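Local coordinates for protein heterodimeric restriction endonuclease R.BspD6I small subunit (Bacillus sp., PDB 2P14) that serves as the catalytic subunit of a heterodimeric type IIS restriction endonuclease, probably cutting DNA in partnership with a site-specific nickase subunit, at residues I113-S116 against F117-I121; Y171-A174 against E175-L178; F138-L141 against V142-K146; I131-T134 against V135-K139. All coordinates share one frame; numbering follows the deposited sequence.

Contact 1: I113-S116 against F117-I121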
loop_
_atom_site.group_PDB
_atom_site.type_symbol
_atom_site.label_atom_id
_atom_site.label_comp_id
_atom_site.label_asym_id
_atom_site.label_seq_id
_atom_site.Cartn_x
_atom_site.Cartn_y
_atom_site.Cartn_z
ATOM N N ILE A 113 7.623 4.684 8.198
ATOM C CA ILE A 113 8.405 4.513 6.963
ATOM C C ILE A 113 9.864 4.833 7.251
ATOM O O ILE A 113 10.185 5.954 7.696
ATOM C CB ILE A 113 7.872 5.421 5.810
ATOM C CG1 ILE A 113 6.374 5.178 5.591
ATOM C CG2 ILE A 113 8.704 5.184 4.520
ATOM C CD1 ILE A 113 6.030 3.705 5.289
ATOM N N ASP A 114 10.735 3.857 7.019
ATOM C CA ASP A 114 12.162 4.039 7.294
ATOM C C ASP A 114 12.798 4.859 6.165
ATOM O O ASP A 114 12.490 4.662 4.990
ATOM C CB ASP A 114 12.815 2.670 7.435
ATOM C CG ASP A 114 14.314 2.746 7.517
ATOM O OD1 ASP A 114 14.802 3.124 8.592
ATOM O OD2 ASP A 114 14.974 2.429 6.502
ATOM N N LEU A 115 13.700 5.773 6.528
ATOM C CA LEU A 115 14.318 6.644 5.534
ATOM C C LEU A 115 15.172 5.867 4.512
ATOM O O LEU A 115 15.141 6.177 3.336
ATOM C CB LEU A 115 15.130 7.712 6.246
ATOM C CG LEU A 115 15.307 9.056 5.575
ATOM C CD1 LEU A 115 13.977 9.755 5.270
ATOM C CD2 LEU A 115 16.161 9.882 6.541
ATOM N N SER A 116 15.916 4.836 4.941
ATOM C CA SER A 116 16.690 4.045 3.988
ATOM C C SER A 116 15.787 3.303 3.007
ATOM O O SER A 116 16.098 3.201 1.839
ATOM C CB SER A 116 17.620 3.062 4.696
ATOM O OG SER A 116 18.503 3.759 5.540
ATOM N N PHE A 117 14.662 2.789 3.500
ATOM C CA PHE A 117 13.652 2.192 2.624
ATOM C C PHE A 117 13.112 3.235 1.620
ATOM O O PHE A 117 12.995 2.951 0.445
ATOM C CB PHE A 117 12.507 1.629 3.460
ATOM C CG PHE A 117 11.373 1.035 2.645
ATOM C CD1 PHE A 117 11.485 -0.221 2.043
ATOM C CD2 PHE A 117 10.195 1.768 2.466
ATOM C CE1 PHE A 117 10.430 -0.748 1.305
ATOM C CE2 PHE A 117 9.150 1.257 1.726
ATOM C CZ PHE A 117 9.259 -0.011 1.155
ATOM N N ALA A 118 12.783 4.430 2.113
ATOM C CA ALA A 118 12.272 5.499 1.226
ATOM C C ALA A 118 13.288 5.886 0.157
ATOM O O ALA A 118 12.918 6.127 -0.993
ATOM C CB ALA A 118 11.883 6.718 2.035
ATOM N N ARG A 119 14.562 5.931 0.545
ATOM C CA ARG A 119 15.626 6.172 -0.433
ATOM C C ARG A 119 15.678 5.095 -1.514
ATOM O O ARG A 119 15.848 5.401 -2.710
ATOM C CB ARG A 119 16.988 6.359 0.266
ATOM C CG ARG A 119 17.061 7.677 1.052
ATOM C CD ARG A 119 18.434 7.783 1.693
ATOM N NE ARG A 119 18.474 8.816 2.710
ATOM C CZ ARG A 119 18.642 8.569 3.999
ATOM N NH1 ARG A 119 18.803 7.312 4.426
ATOM N NH2 ARG A 119 18.675 9.577 4.861
ATOM N N HIS A 120 15.512 3.838 -1.092
ATOM C CA HIS A 120 15.474 2.716 -2.019
ATOM C C HIS A 120 14.325 2.785 -3.009
ATOM O O HIS A 120 14.521 2.643 -4.219
ATOM C CB HIS A 120 15.372 1.394 -1.227
ATOM C CG HIS A 120 15.592 0.176 -2.067
ATOM N ND1 HIS A 120 16.852 -0.194 -2.499
ATOM C CD2 HIS A 120 14.738 -0.755 -2.547
ATOM C CE1 HIS A 120 16.755 -1.299 -3.215
ATOM N NE2 HIS A 120 15.487 -1.657 -3.265
ATOM N N ILE A 121 13.098 2.950 -2.494
ATOM C CA ILE A 121 11.916 2.897 -3.382
ATOM C C ILE A 121 11.729 4.181 -4.175
ATOM O O ILE A 121 10.903 4.224 -5.083
ATOM C CB ILE A 121 10.604 2.578 -2.625
ATOM C CG1 ILE A 121 10.343 3.683 -1.571
ATOM C CG2 ILE A 121 10.704 1.163 -2.032
ATOM C CD1 ILE A 121 8.892 3.786 -1.079
HETATM O O HOH W 1 20.174 5.207 3.588
#
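The branched end of L115 overlaps one face of the R119 guanidinium, one helical turn further along helix 115-121. L115 CG rides 3.5 Å above the guanidinium plane, displaced toward its rim. R119 reaches this place because its chain is extended from CG to NE (chi2 -179°) and runs back toward the start of the helix, so that leucine supplies an apolar bed for a flat cation. S116 approaches the same group from its edge: in one of its two conformers OG lies 3.7 Å from NH1 of R119, and a link between the two through a water is doubtful.

D114 is the N-cap. With chi1 at 172° its carboxylate bends over the first turn, and OD2 accepts from F117 N at 3.0 Å, on its anti side and 25° out of the carboxylate plane. A short acid suits this spot, taking up an amide that has no earlier helical carbonyl, its negative charge probably favoured by the positive end of the helix dipole.

On the inner side, I113 CG2 meets the edge of the F117 ring, 4.3 Å from CD2. This helix is the crossover of a beta-alpha-beta unit: I113 and I121 pack on strand 130-134, F117 meets F108 of strand 104-110, S116 and H120 face helix 80-98, and R119 is salt-bridged to E175 of helix 174-184.

Contact 2: Y171-A174 against E175-L178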
loop_
_atom_site.group_PDB
_atom_site.type_symbol
_atom_site.label_atom_id
_atom_site.label_comp_id
_atom_site.label_asym_id
_atom_site.label_seq_id
_atom_site.Cartn_x
_atom_site.Cartn_y
_atom_site.Cartn_z
ATOM N N TYR A 171 15.710 10.234 -5.388
ATOM C CA TYR A 171 15.846 9.354 -4.222
ATOM C C TYR A 171 16.507 9.986 -2.996
ATOM O O TYR A 171 16.192 9.622 -1.857
ATOM C CB TYR A 171 16.523 8.024 -4.564
ATOM C CG TYR A 171 18.052 7.977 -4.605
ATOM C CD1 TYR A 171 18.834 8.134 -3.453
ATOM C CD2 TYR A 171 18.708 7.683 -5.802
ATOM C CE1 TYR A 171 20.242 8.058 -3.521
ATOM C CE2 TYR A 171 20.102 7.597 -5.871
ATOM C CZ TYR A 171 20.857 7.800 -4.735
ATOM O OH TYR A 171 22.238 7.697 -4.841
ATOM N N ASP A 172 17.447 10.911 -3.221
ATOM C CA ASP A 172 18.190 11.534 -2.145
ATOM C C ASP A 172 17.454 12.716 -1.512
ATOM O O ASP A 172 18.040 13.465 -0.739
ATOM C CB ASP A 172 19.568 11.972 -2.645
ATOM C CG ASP A 172 20.557 12.247 -1.510
ATOM O OD1 ASP A 172 20.440 11.642 -0.416
ATOM O OD2 ASP A 172 21.466 13.073 -1.717
ATOM N N GLN A 173 16.178 12.879 -1.878
ATOM C CA GLN A 173 15.307 13.896 -1.283
ATOM C C GLN A 173 14.229 13.207 -0.432
ATOM O O GLN A 173 13.095 13.683 -0.297
ATOM C CB GLN A 173 14.690 14.766 -2.376
ATOM C CG GLN A 173 15.760 15.570 -3.165
ATOM C CD GLN A 173 15.193 16.321 -4.367
ATOM O OE1 GLN A 173 15.122 15.789 -5.487
ATOM N NE2 GLN A 173 14.807 17.575 -4.141
ATOM N N ALA A 174 14.613 12.088 0.170
ATOM C CA ALA A 174 13.654 11.278 0.909
ATOM C C ALA A 174 13.059 11.986 2.096
ATOM O O ALA A 174 11.870 11.833 2.367
ATOM C CB ALA A 174 14.281 9.939 1.327
ATOM N N GLU A 175 13.861 12.775 2.807
ATOM C CA GLU A 175 13.360 13.535 3.961
ATOM C C GLU A 175 12.258 14.482 3.529
ATOM O O GLU A 175 11.189 14.506 4.131
ATOM C CB GLU A 175 14.497 14.323 4.628
ATOM C CG GLU A 175 15.524 13.407 5.315
ATOM C CD GLU A 175 16.658 12.959 4.383
ATOM O OE1 GLU A 175 16.570 13.174 3.148
ATOM O OE2 GLU A 175 17.650 12.385 4.910
ATOM N N GLU A 176 12.502 15.245 2.477
ATOM C CA GLU A 176 11.506 16.176 1.965
ATOM C C GLU A 176 10.243 15.441 1.484
ATOM O O GLU A 176 9.120 15.911 1.673
ATOM C CB GLU A 176 12.111 17.012 0.832
ATOM C CG GLU A 176 11.089 17.913 0.128
ATOM C CD GLU A 176 11.682 18.887 -0.888
ATOM O OE1 GLU A 176 12.915 18.878 -1.125
ATOM O OE2 GLU A 176 10.883 19.690 -1.437
ATOM N N TRP A 177 10.446 14.290 0.851
ATOM C CA TRP A 177 9.339 13.541 0.320
ATOM C C TRP A 177 8.442 13.066 1.443
ATOM O O TRP A 177 7.201 13.216 1.379
ATOM C CB TRP A 177 9.891 12.311 -0.431
ATOM C CG TRP A 177 8.868 11.422 -1.111
ATOM C CD1 TRP A 177 7.611 11.782 -1.567
ATOM C CD2 TRP A 177 9.043 10.050 -1.454
ATOM N NE1 TRP A 177 7.014 10.713 -2.189
ATOM C CE2 TRP A 177 7.872 9.636 -2.129
ATOM C CE3 TRP A 177 10.092 9.118 -1.257
ATOM C CZ2 TRP A 177 7.711 8.330 -2.622
ATOM C CZ3 TRP A 177 9.931 7.828 -1.746
ATOM C CH2 TRP A 177 8.756 7.445 -2.410
ATOM N N LEU A 178 9.038 12.426 2.452
ATOM C CA LEU A 178 8.213 11.907 3.529
ATOM C C LEU A 178 7.509 13.044 4.301
ATOM O O LEU A 178 6.362 12.896 4.758
ATOM C CB LEU A 178 9.013 11.018 4.475
ATOM C CG LEU A 178 9.605 9.717 3.919
ATOM C CD1 LEU A 178 10.283 8.912 5.069
ATOM C CD2 LEU A 178 8.550 8.860 3.143
HETATM O O HOH W 2 17.824 11.306 1.392
HETATM O O HOH W 3 17.705 15.064 1.432
HETATM O O HOH W 4 15.174 17.714 -0.724
#
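Q173 and W177 are tied together at the N-terminal turn of helix 174-184, where Q173 holds the N-cap position. Two backbone bonds set the spiral: W177 N to Q173 O at 3.0 Å, and the straighter L178 N to A174 O at 2.9 Å. The side chain of Q173 does not point its oxygen at this turn; OE1 accepts instead from G170 N.

Apolar contacts are made by A174, W177 and L178, the first two of them buried. A174, with only a methyl group, allows R119 of helix 115-121 to lie close by, while W177 and L178 reach P132 of strand 130-134. The indole NH of W177 is taken by L164 O, and its ring makes a cation-pi contact with K125.

Charge and water dominate the outer side. E175 is bent at chi2 (89°), which folds its carboxylate back toward D172. There a water donates both to E175 OE1, at 2.8 Å, and to D172 O, at 2.7 Å, joining the acid to the backbone just ahead of the helix. A second water link, to the carboxylate of D172, is tentative, since that residue has two conformers. E175 OE2 has R119 as its partner.

Q173 and E176 reach outward in the same direction, with amide and carboxylate planes turned 79° apart. Their polar ends share a water, which donates to E176 OE1 at 2.6 Å and accepts only weakly from Q173 NE2 at 3.4 Å.

Contact 3: F138-L141 against V142-K146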
loop_
_atom_site.group_PDB
_atom_site.type_symbol
_atom_site.label_atom_id
_atom_site.label_comp_id
_atom_site.label_asym_id
_atom_site.label_seq_id
_atom_site.Cartn_x
_atom_site.Cartn_y
_atom_site.Cartn_z
ATOM N N PHE A 138 -2.787 6.412 5.822
ATOM C CA PHE A 138 -3.730 5.672 5.003
ATOM C C PHE A 138 -5.152 5.820 5.555
ATOM O O PHE A 138 -6.111 5.985 4.774
ATOM C CB PHE A 138 -3.286 4.204 4.984
ATOM C CG PHE A 138 -4.145 3.316 4.134
ATOM C CD1 PHE A 138 -4.338 3.605 2.780
ATOM C CD2 PHE A 138 -4.746 2.169 4.687
ATOM C CE1 PHE A 138 -5.130 2.755 1.964
ATOM C CE2 PHE A 138 -5.521 1.330 3.901
ATOM C CZ PHE A 138 -5.724 1.621 2.562
ATOM N N LYS A 139 -5.292 5.762 6.883
ATOM C CA LYS A 139 -6.628 5.958 7.471
ATOM C C LYS A 139 -7.153 7.339 7.120
ATOM O O LYS A 139 -8.330 7.490 6.759
ATOM C CB LYS A 139 -6.600 5.865 8.981
ATOM C CG LYS A 139 -6.319 4.531 9.580
ATOM C CD LYS A 139 -6.475 4.768 11.063
ATOM C CE LYS A 139 -6.253 3.553 11.862
ATOM N NZ LYS A 139 -6.517 3.850 13.312
ATOM N N LYS A 140 -6.295 8.355 7.243
ATOM C CA LYS A 140 -6.685 9.728 6.879
ATOM C C LYS A 140 -7.146 9.788 5.425
ATOM O O LYS A 140 -8.218 10.327 5.146
ATOM C CB LYS A 140 -5.565 10.744 7.144
ATOM C CG LYS A 140 -5.586 11.329 8.517
ATOM C CD LYS A 140 -4.898 12.696 8.516
ATOM C CE LYS A 140 -5.388 13.611 9.649
ATOM N NZ LYS A 140 -4.544 13.450 10.871
ATOM N N LEU A 141 -6.385 9.180 4.511
ATOM C CA LEU A 141 -6.718 9.128 3.102
ATOM C C LEU A 141 -8.077 8.477 2.850
ATOM O O LEU A 141 -8.893 9.009 2.098
ATOM C CB LEU A 141 -5.623 8.425 2.295
ATOM C CG LEU A 141 -5.903 8.200 0.807
ATOM C CD1 LEU A 141 -6.213 9.530 0.085
ATOM C CD2 LEU A 141 -4.725 7.492 0.164
ATOM N N VAL A 142 -8.325 7.344 3.487
ATOM C CA VAL A 142 -9.601 6.640 3.284
ATOM C C VAL A 142 -10.764 7.502 3.803
ATOM O O VAL A 142 -11.799 7.596 3.131
ATOM C CB VAL A 142 -9.586 5.219 3.969
ATOM C CG1 VAL A 142 -10.982 4.535 3.857
ATOM C CG2 VAL A 142 -8.527 4.323 3.324
ATOM N N THR A 143 -10.583 8.112 4.977
ATOM C CA THR A 143 -11.633 8.923 5.616
ATOM C C THR A 143 -11.918 10.181 4.811
ATOM O O THR A 143 -13.082 10.614 4.702
ATOM C CB THR A 143 -11.287 9.301 7.073
ATOM O OG1 THR A 143 -10.920 8.125 7.795
ATOM C CG2 THR A 143 -12.513 9.950 7.769
ATOM N N GLN A 144 -10.871 10.771 4.242
ATOM C CA GLN A 144 -11.048 11.931 3.382
ATOM C C GLN A 144 -11.841 11.522 2.141
ATOM O O GLN A 144 -12.772 12.229 1.734
ATOM C CB GLN A 144 -9.700 12.542 2.994
ATOM C CG GLN A 144 -8.983 13.262 4.136
ATOM C CD GLN A 144 -7.543 13.644 3.763
ATOM O OE1 GLN A 144 -7.165 13.660 2.576
ATOM N NE2 GLN A 144 -6.738 13.952 4.773
ATOM N N LEU A 145 -11.500 10.369 1.569
ATOM C CA LEU A 145 -12.223 9.820 0.410
ATOM C C LEU A 145 -13.702 9.500 0.667
ATOM O O LEU A 145 -14.569 9.826 -0.155
ATOM C CB LEU A 145 -11.539 8.546 -0.094
ATOM C CG LEU A 145 -10.755 8.521 -1.416
ATOM C CD1 LEU A 145 -10.471 9.913 -2.008
ATOM C CD2 LEU A 145 -9.499 7.678 -1.274
ATOM N N LYS A 146 -13.990 8.891 1.819
ATOM C CA LYS A 146 -15.299 8.264 2.026
ATOM C C LYS A 146 -16.181 8.854 3.126
ATOM O O LYS A 146 -17.401 8.579 3.149
ATOM C CB LYS A 146 -15.130 6.756 2.257
ATOM C CG LYS A 146 -14.713 5.950 1.016
ATOM C CD LYS A 146 -15.618 6.187 -0.199
ATOM C CE LYS A 146 -17.062 5.817 0.127
ATOM N NZ LYS A 146 -17.859 5.719 -1.122
#
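V142 presses a methyl group onto the ring face of F138 in a CH-pi contact, the two side chains meeting at a slant. V142 CG2 is 4.0 Å from the centroid of the F138 ring and 15° off its normal, so the methyl addresses the pi cloud and not the edge. The position of CG2, beside the backbone N with CG1 at chi1 175°, turns this branch back toward the preceding turn.

L141 and L145 are set differently: they lie alongside each other and point the same way, L141 CD1 touching L145 CD2 at 4.0 Å. This pair packs against helix 154-165, whereas F138 and V142 face V28 of helix 17-32.

T143 bends back onto its own helix. Its OG1 donates to K139 O at 2.9 Å from 39° above the carbonyl plane, while T143 N reaches the same oxygen, also at 2.9 Å. One carbonyl thus takes two donors, a neat way for threonine to satisfy its hydroxyl on the outer surface. The ammonium group of K139 is salt-bridged to E9. Apolar residues inward, polar ones outward, and i to i+4 pairing throughout mark an amphipathic alpha-helix, whose inner side meets helix 17-32, helix 154-165 and, through F138, strand 104-110.

Contact 4: I131-T134 against V135-K139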
loop_
_atom_site.group_PDB
_atom_site.type_symbol
_atom_site.label_atom_id
_atom_site.label_comp_id
_atom_site.label_asym_id
_atom_site.label_seq_id
_atom_site.Cartn_x
_atom_site.Cartn_y
_atom_site.Cartn_z
ATOM N N ILE A 131 4.562 4.517 -3.536
ATOM C CA ILE A 131 4.165 5.540 -2.573
ATOM C C ILE A 131 4.037 4.890 -1.198
ATOM O O ILE A 131 3.144 4.054 -0.991
ATOM C CB ILE A 131 2.834 6.224 -2.948
ATOM C CG1 ILE A 131 2.888 6.842 -4.355
ATOM C CG2 ILE A 131 2.522 7.297 -1.912
ATOM C CD1 ILE A 131 2.509 5.862 -5.486
ATOM N N PRO A 132 4.915 5.285 -0.258
ATOM C CA PRO A 132 4.871 4.729 1.099
ATOM C C PRO A 132 3.922 5.523 1.977
ATOM O O PRO A 132 4.027 6.763 2.020
ATOM C CB PRO A 132 6.322 4.917 1.609
ATOM C CG PRO A 132 6.727 6.248 0.941
ATOM C CD PRO A 132 5.999 6.287 -0.403
ATOM N N LEU A 133 3.027 4.830 2.688
ATOM C CA LEU A 133 2.127 5.468 3.637
ATOM C C LEU A 133 2.241 4.777 4.982
ATOM O O LEU A 133 2.357 3.533 5.050
ATOM C CB LEU A 133 0.673 5.392 3.170
ATOM C CG LEU A 133 0.272 6.120 1.879
ATOM C CD1 LEU A 133 -1.246 6.011 1.640
ATOM C CD2 LEU A 133 0.702 7.590 1.882
ATOM N N THR A 134 2.152 5.557 6.061
ATOM C CA THR A 134 1.935 4.937 7.364
ATOM C C THR A 134 0.471 4.561 7.489
ATOM O O THR A 134 -0.401 5.080 6.767
ATOM C CB THR A 134 2.285 5.858 8.528
ATOM O OG1 THR A 134 1.360 6.952 8.522
ATOM C CG2 THR A 134 3.728 6.327 8.414
ATOM N N VAL A 135 0.173 3.697 8.451
ATOM C CA VAL A 135 -1.222 3.358 8.711
ATOM C C VAL A 135 -2.083 4.605 9.032
ATOM O O VAL A 135 -3.206 4.735 8.540
ATOM C CB VAL A 135 -1.318 2.296 9.824
ATOM C CG1 VAL A 135 -2.787 2.017 10.177
ATOM C CG2 VAL A 135 -0.639 1.024 9.355
ATOM N N ASP A 136 -1.526 5.530 9.816
ATOM C CA ASP A 136 -2.268 6.734 10.180
ATOM C C ASP A 136 -2.558 7.603 8.955
ATOM O O ASP A 136 -3.651 8.135 8.809
ATOM C CB ASP A 136 -1.503 7.524 11.249
ATOM C CG ASP A 136 -1.469 6.805 12.611
ATOM O OD1 ASP A 136 -2.429 6.058 12.937
ATOM O OD2 ASP A 136 -0.481 7.004 13.373
ATOM N N GLN A 137 -1.598 7.677 8.044
ATOM C CA GLN A 137 -1.798 8.409 6.792
ATOM C C GLN A 137 -2.844 7.736 5.907
ATOM O O GLN A 137 -3.684 8.403 5.308
ATOM C CB GLN A 137 -0.471 8.516 6.025
ATOM C CG GLN A 137 0.532 9.439 6.721
ATOM C CD GLN A 137 1.938 9.252 6.235
ATOM O OE1 GLN A 137 2.245 8.352 5.438
ATOM N NE2 GLN A 137 2.834 10.117 6.723
ATOM N N PHE A 138 -2.787 6.412 5.822
ATOM C CA PHE A 138 -3.730 5.672 5.003
ATOM C C PHE A 138 -5.152 5.820 5.555
ATOM O O PHE A 138 -6.111 5.985 4.774
ATOM C CB PHE A 138 -3.286 4.204 4.984
ATOM C CG PHE A 138 -4.145 3.316 4.134
ATOM C CD1 PHE A 138 -4.338 3.605 2.780
ATOM C CD2 PHE A 138 -4.746 2.169 4.687
ATOM C CE1 PHE A 138 -5.130 2.755 1.964
ATOM C CE2 PHE A 138 -5.521 1.330 3.901
ATOM C CZ PHE A 138 -5.724 1.621 2.562
ATOM N N LYS A 139 -5.292 5.762 6.883
ATOM C CA LYS A 139 -6.628 5.958 7.471
ATOM C C LYS A 139 -7.153 7.339 7.120
ATOM O O LYS A 139 -8.330 7.490 6.759
ATOM C CB LYS A 139 -6.600 5.865 8.981
ATOM C CG LYS A 139 -6.319 4.531 9.580
ATOM C CD LYS A 139 -6.475 4.768 11.063
ATOM C CE LYS A 139 -6.253 3.553 11.862
ATOM N NZ LYS A 139 -6.517 3.850 13.312
HETATM O O HOH W 5 4.756 8.185 4.274
#
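T134 holds OG1 between its backbone N and carbonyl carbon (chi1 66°), which swings the hydroxyl over the first turn of helix 135-146, while Q137, with CG beside its own backbone N and an extended chain, reaches back to meet it. The result is a capping box. Q137 N donates to T134 OG1 at 3.1 Å, and in return T134 N donates to Q137 OE1 at 2.9 Å. The second bond is nearly straight at the hydrogen, yet its donor stands 50° above the amide carbonyl plane. The chain turns sharply here, strand and helix segments running 95° apart, and F138 N to T134 O begins the helical bonding.

L133 CD1 rests 4.1 Å from CD1 of F138, the side chains crossing at about a right angle. P132 suits an edge strand: I131 and L133 make the backbone bonds to strand 104-110, and P132 between them is not called on to pair with it, so the missing NH of proline costs no sheet bond there. P132 O is joined through a water to Q137 OE1, 2.8 Å from that water.

Q137 OE1 is therefore gripped by a backbone NH and a water, while NE2 is held by E182. With acceptor and donor ends each matched, the amide is fixed in rotation, and two neutral side chains, T134 as the N-cap and Q137 as its reciprocal partner, satisfy backbone NH groups at a buried strand-to-helix corner.

Overall arrangement
P132 of contact 4 is a meeting point: I113 and I121 of contact 1 pack on it, and W177 CZ2 of contact 2 comes within 3.5 Å of P132 CD. Contacts 1 and 2, with centres 9 Å apart, are clamped by the salt bridge from R119 NH2 to E175 OE2 at 3.0 Å. Contacts 3 and 4 share F138 and K139 on helix 135-146, and L141 CD2 touches L133 CD1 at 4.1 Å. Contact 3 stays remote from contacts 1 and 2, about 23 Å from each between centres. Together they follow the chain through helices flanking the edge strand 130-134 of a mixed sheet, consistent with a PD-(D/E)XK nuclease core.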